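Long-range contact in photosystem II assembly protein Ycf48 (Thermosynechococcus elongatus, PDB 5OJ5), which probably assists the early assembly of photosystem II and the replacement of photodamaged D1, whose C-terminal prepropeptide it binds: residues Trp284-Gly290 and Asn314-Phe320. Coordinates in Å, arbitrary orientation, origin at the centre of the assembly. Residues are numbered along the deposited sequence.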
ATOM      1  N   TRP A 284      -3.039   3.289 -12.774  1.00 10.21           N
ATOM      2  CA  TRP A 284      -1.630   3.632 -12.731  1.00 10.25           C
ATOM      3  C   TRP A 284      -0.831   2.410 -12.297  1.00  9.65           C
ATOM      4  O   TRP A 284      -1.260   1.621 -11.449  1.00 10.60           O
ATOM      5  CB  TRP A 284      -1.403   4.824 -11.807  1.00 11.11           C
ATOM      6  CG  TRP A 284      -1.923   6.094 -12.394  1.00 11.24           C
ATOM      7  CD1 TRP A 284      -3.212   6.550 -12.344  1.00 12.33           C
ATOM      8  CD2 TRP A 284      -1.184   7.007 -13.219  1.00 11.04           C
ATOM      9  NE1 TRP A 284      -3.297   7.736 -13.066  1.00 12.73           N
ATOM     10  CE2 TRP A 284      -2.070   8.027 -13.602  1.00 11.84           C
ATOM     11  CE3 TRP A 284       0.156   7.056 -13.639  1.00 11.91           C
ATOM     12  CZ2 TRP A 284      -1.667   9.112 -14.395  1.00 13.32           C
ATOM     13  CZ3 TRP A 284       0.550   8.114 -14.458  1.00 13.18           C
ATOM     14  CH2 TRP A 284      -0.359   9.139 -14.802  1.00 13.90           C
ATOM     15  N   LEU A 285       0.370   2.283 -12.861  1.00  9.83           N
ATOM     16  CA  LEU A 285       1.240   1.147 -12.655  1.00  9.85           C
ATOM     17  C   LEU A 285       2.632   1.690 -12.425  1.00 10.31           C
ATOM     18  O   LEU A 285       3.188   2.366 -13.290  1.00 11.28           O
ATOM     19  CB  LEU A 285       1.160   0.227 -13.886  1.00 10.86           C
ATOM     20  CG  LEU A 285       1.995  -1.028 -13.869  1.00 11.67           C
ATOM     21  CD1 LEU A 285       1.559  -1.998 -12.785  1.00 11.76           C
ATOM     22  CD2 LEU A 285       1.871  -1.704 -15.226  1.00 13.16           C
ATOM     23  N   ALA A 286       3.161   1.434 -11.231  1.00 10.15           N
ATOM     24  CA  ALA A 286       4.426   1.986 -10.772  1.00 10.80           C
ATOM     25  C   ALA A 286       5.462   0.888 -10.669  1.00 10.89           C
ATOM     26  O   ALA A 286       5.160  -0.212 -10.213  1.00 12.19           O
ATOM     27  CB  ALA A 286       4.235   2.626  -9.393  1.00 12.36           C
ATOM     28  N   GLY A 287       6.692   1.196 -11.049  1.00 11.86           N
ATOM     29  CA  GLY A 287       7.738   0.206 -10.972  1.00 12.91           C
ATOM     30  C   GLY A 287       9.102   0.786 -10.730  1.00 13.12           C
ATOM     31  O   GLY A 287       9.290   1.905 -10.271  1.00 13.78           O
ATOM     32  N   GLY A 288      10.082  -0.028 -11.036  1.00 15.26           N
ATOM     33  CA  GLY A 288      11.435   0.338 -10.739  1.00 17.07           C
ATOM     34  C   GLY A 288      11.963   1.408 -11.661  1.00 17.97           C
ATOM     35  O   GLY A 288      11.510   1.593 -12.796  1.00 18.19           O
ATOM     36  N   ALA A 289      12.977   2.110 -11.151  1.00 18.39           N
ATOM     37  CA  ALA A 289      13.808   3.002 -11.966  1.00 21.26           C
ATOM     38  C   ALA A 289      12.968   4.013 -12.767  1.00 19.38           C
ATOM     39  O   ALA A 289      13.132   4.189 -13.975  1.00 21.98           O
ATOM     40  CB  ALA A 289      14.753   2.197 -12.863  1.00 24.65           C
ATOM     41  N   GLY A 290      12.056   4.690 -12.075  1.00 17.12           N
ATOM     42  CA  GLY A 290      11.312   5.747 -12.708  1.00 15.89           C
ATOM     43  C   GLY A 290      10.152   5.312 -13.577  1.00 15.56           C
ATOM     44  O   GLY A 290       9.557   6.168 -14.231  1.00 16.80           O
ATOM     45  N   ASN A 314      12.839   3.990  -7.475  1.00 18.31           N
ATOM     46  CA  ASN A 314      11.754   3.046  -7.672  1.00 17.27           C
ATOM     47  C   ASN A 314      10.474   3.658  -7.118  1.00 14.68           C
ATOM     48  O   ASN A 314      10.490   4.429  -6.146  1.00 17.55           O
ATOM     49  CB  ASN A 314      12.037   1.744  -6.932  1.00 20.09           C
ATOM     50  CG  ASN A 314      13.327   1.089  -7.363  1.00 20.41           C
ATOM     51  OD1 ASN A 314      13.731   1.181  -8.522  1.00 20.65           O
ATOM     52  ND2 ASN A 314      13.950   0.371  -6.438  1.00 25.35           N
ATOM     53  N   PHE A 315       9.348   3.309  -7.698  1.00 13.20           N
ATOM     54  CA  PHE A 315       8.053   3.799  -7.250  1.00 12.73           C
ATOM     55  C   PHE A 315       7.287   2.593  -6.699  1.00 12.16           C
ATOM     56  O   PHE A 315       6.834   1.722  -7.450  1.00 14.52           O
ATOM     57  CB  PHE A 315       7.317   4.485  -8.383  1.00 13.29           C
ATOM     58  CG  PHE A 315       7.978   5.712  -8.844  1.00 13.87           C
ATOM     59  CD1 PHE A 315       8.418   6.681  -7.953  1.00 15.96           C
ATOM     60  CD2 PHE A 315       8.115   5.909 -10.227  1.00 17.48           C
ATOM     61  CE1 PHE A 315       9.041   7.852  -8.441  1.00 18.42           C
ATOM     62  CE2 PHE A 315       8.687   7.039 -10.710  1.00 19.02           C
ATOM     63  CZ  PHE A 315       9.157   8.008  -9.825  1.00 19.01           C
ATOM     64  N   TYR A 316       7.209   2.500  -5.373  1.00 12.02           N
ATOM     65  CA  TYR A 316       6.831   1.291  -4.611  0.53 13.14           C
ATOM     66  C   TYR A 316       5.356   1.156  -4.366  1.00 11.73           C
ATOM     67  O   TYR A 316       4.877   0.035  -4.202  1.00 13.08           O
ATOM     68  CB  TYR A 316       7.438   1.263  -3.181  0.53 12.72           C
ATOM     69  CG  TYR A 316       8.915   1.089  -3.231  0.53 15.80           C
ATOM     70  CD1 TYR A 316       9.494  -0.161  -3.473  0.53 19.30           C
ATOM     71  CD2 TYR A 316       9.747   2.191  -3.139  0.53 19.57           C
ATOM     72  CE1 TYR A 316      10.887  -0.313  -3.540  0.53 21.86           C
ATOM     73  CE2 TYR A 316      11.098   2.064  -3.226  0.53 22.16           C
ATOM     74  CZ  TYR A 316      11.670   0.817  -3.429  0.53 22.88           C
ATOM     75  OH  TYR A 316      13.040   0.715  -3.514  0.53 24.80           O
ATOM     76  N   LYS A 317       4.658   2.279  -4.200  1.00 11.60           N
ATOM     77  CA  LYS A 317       3.298   2.261  -3.660  0.53 11.72           C
ATOM     78  C   LYS A 317       2.550   3.432  -4.262  1.00 10.91           C
ATOM     79  O   LYS A 317       3.083   4.532  -4.254  1.00 13.21           O
ATOM     80  CB  LYS A 317       3.332   2.395  -2.120  0.53 13.97           C
ATOM     81  CG  LYS A 317       2.048   1.963  -1.405  0.53 15.94           C
ATOM     82  CD  LYS A 317       2.362   1.543   0.058  0.53 17.70           C
ATOM     83  CE  LYS A 317       1.122   1.332   0.885  0.53 20.42           C
ATOM     84  NZ  LYS A 317       0.174   0.341   0.302  0.53 17.24           N
ATOM     85  N   ILE A 318       1.336   3.189  -4.725  1.00 10.35           N
ATOM     86  CA  ILE A 318       0.449   4.238  -5.210  1.00 10.62           C
ATOM     87  C   ILE A 318      -0.748   4.304  -4.270  1.00 10.46           C
ATOM     88  O   ILE A 318      -1.417   3.292  -4.071  1.00 13.59           O
ATOM     89  CB  ILE A 318      -0.063   3.929  -6.635  1.00 11.30           C
ATOM     90  CG1 ILE A 318       1.079   3.649  -7.634  1.00 12.14           C
ATOM     91  CG2 ILE A 318      -1.002   5.078  -7.102  1.00 11.94           C
ATOM     92  CD1 ILE A 318       0.538   2.904  -8.865  1.00 13.43           C
ATOM     93  N   LEU A 319      -1.051   5.480  -3.742  1.00 10.00           N
ATOM     94  CA  LEU A 319      -2.168   5.668  -2.815  1.00 11.95           C
ATOM     95  C   LEU A 319      -3.060   6.768  -3.363  1.00 12.57           C
ATOM     96  O   LEU A 319      -2.661   7.931  -3.360  1.00 16.25           O
ATOM     97  CB  LEU A 319      -1.647   6.052  -1.431  1.00 13.34           C
ATOM     98  CG  LEU A 319      -0.848   4.961  -0.726  1.00 15.24           C
ATOM     99  CD1 LEU A 319      -0.302   5.447   0.593  1.00 19.30           C
ATOM    100  CD2 LEU A 319      -1.724   3.708  -0.416  1.00 20.40           C
ATOM    101  N   PHE A 320      -4.263   6.429  -3.780  1.00 11.89           N
ATOM    102  CA  PHE A 320      -5.264   7.429  -4.152  1.00 12.61           C
ATOM    103  C   PHE A 320      -6.239   7.567  -3.004  1.00 14.56           C
ATOM    104  O   PHE A 320      -6.780   6.573  -2.522  1.00 20.64           O
ATOM    105  CB  PHE A 320      -6.019   7.052  -5.422  1.00 14.29           C
ATOM    106  CG  PHE A 320      -5.208   7.312  -6.671  1.00 13.43           C
ATOM    107  CD1 PHE A 320      -4.964   8.600  -7.071  1.00 14.23           C
ATOM    108  CD2 PHE A 320      -4.709   6.244  -7.432  1.00 14.72           C
ATOM    109  CE1 PHE A 320      -4.209   8.838  -8.228  1.00 15.64           C
ATOM    110  CE2 PHE A 320      -3.966   6.487  -8.558  1.00 16.66           C
ATOM    111  CZ  PHE A 320      -3.718   7.774  -8.946  1.00 16.39           C
TER
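Two strands can face each other from different sheets and touch by side chains along most of their length, with hydrogen bonds confined to one end. Here W284 and A286 meet F315, I318 and F320; the axes of 284-287 and 317-320 approach to 7.5 Å at 149°. I318 CD1 lies 4.0 Å from W284 CB and 3.7 Å from A286 CB, and A286 CB also lies 3.7 Å from F315 CB. At the far end F320 CZ meets W284 CD1 at 3.6 Å, the rings oblique; W284 NE1 hydrogen-bonds to OE2 of E282 and its ring packs edge-to-face on W47. Such layering is how neighbouring blades of a seven-bladed β-propeller join: 283-287 is second in its four-stranded sheet, 317-320 is the innermost strand of the next, and N-terminal strand 47-51 completes that blade as a Velcro closure. Polar contacts gather where the segments converge near G287 and G288. F315 N donates to G287 O (2.9 Å), and A289 N to N314 OD1 (2.9 Å), the N314 amide being oriented by a bond internal to 314-320, from N314 ND2 to Y316 OH (3.1 Å).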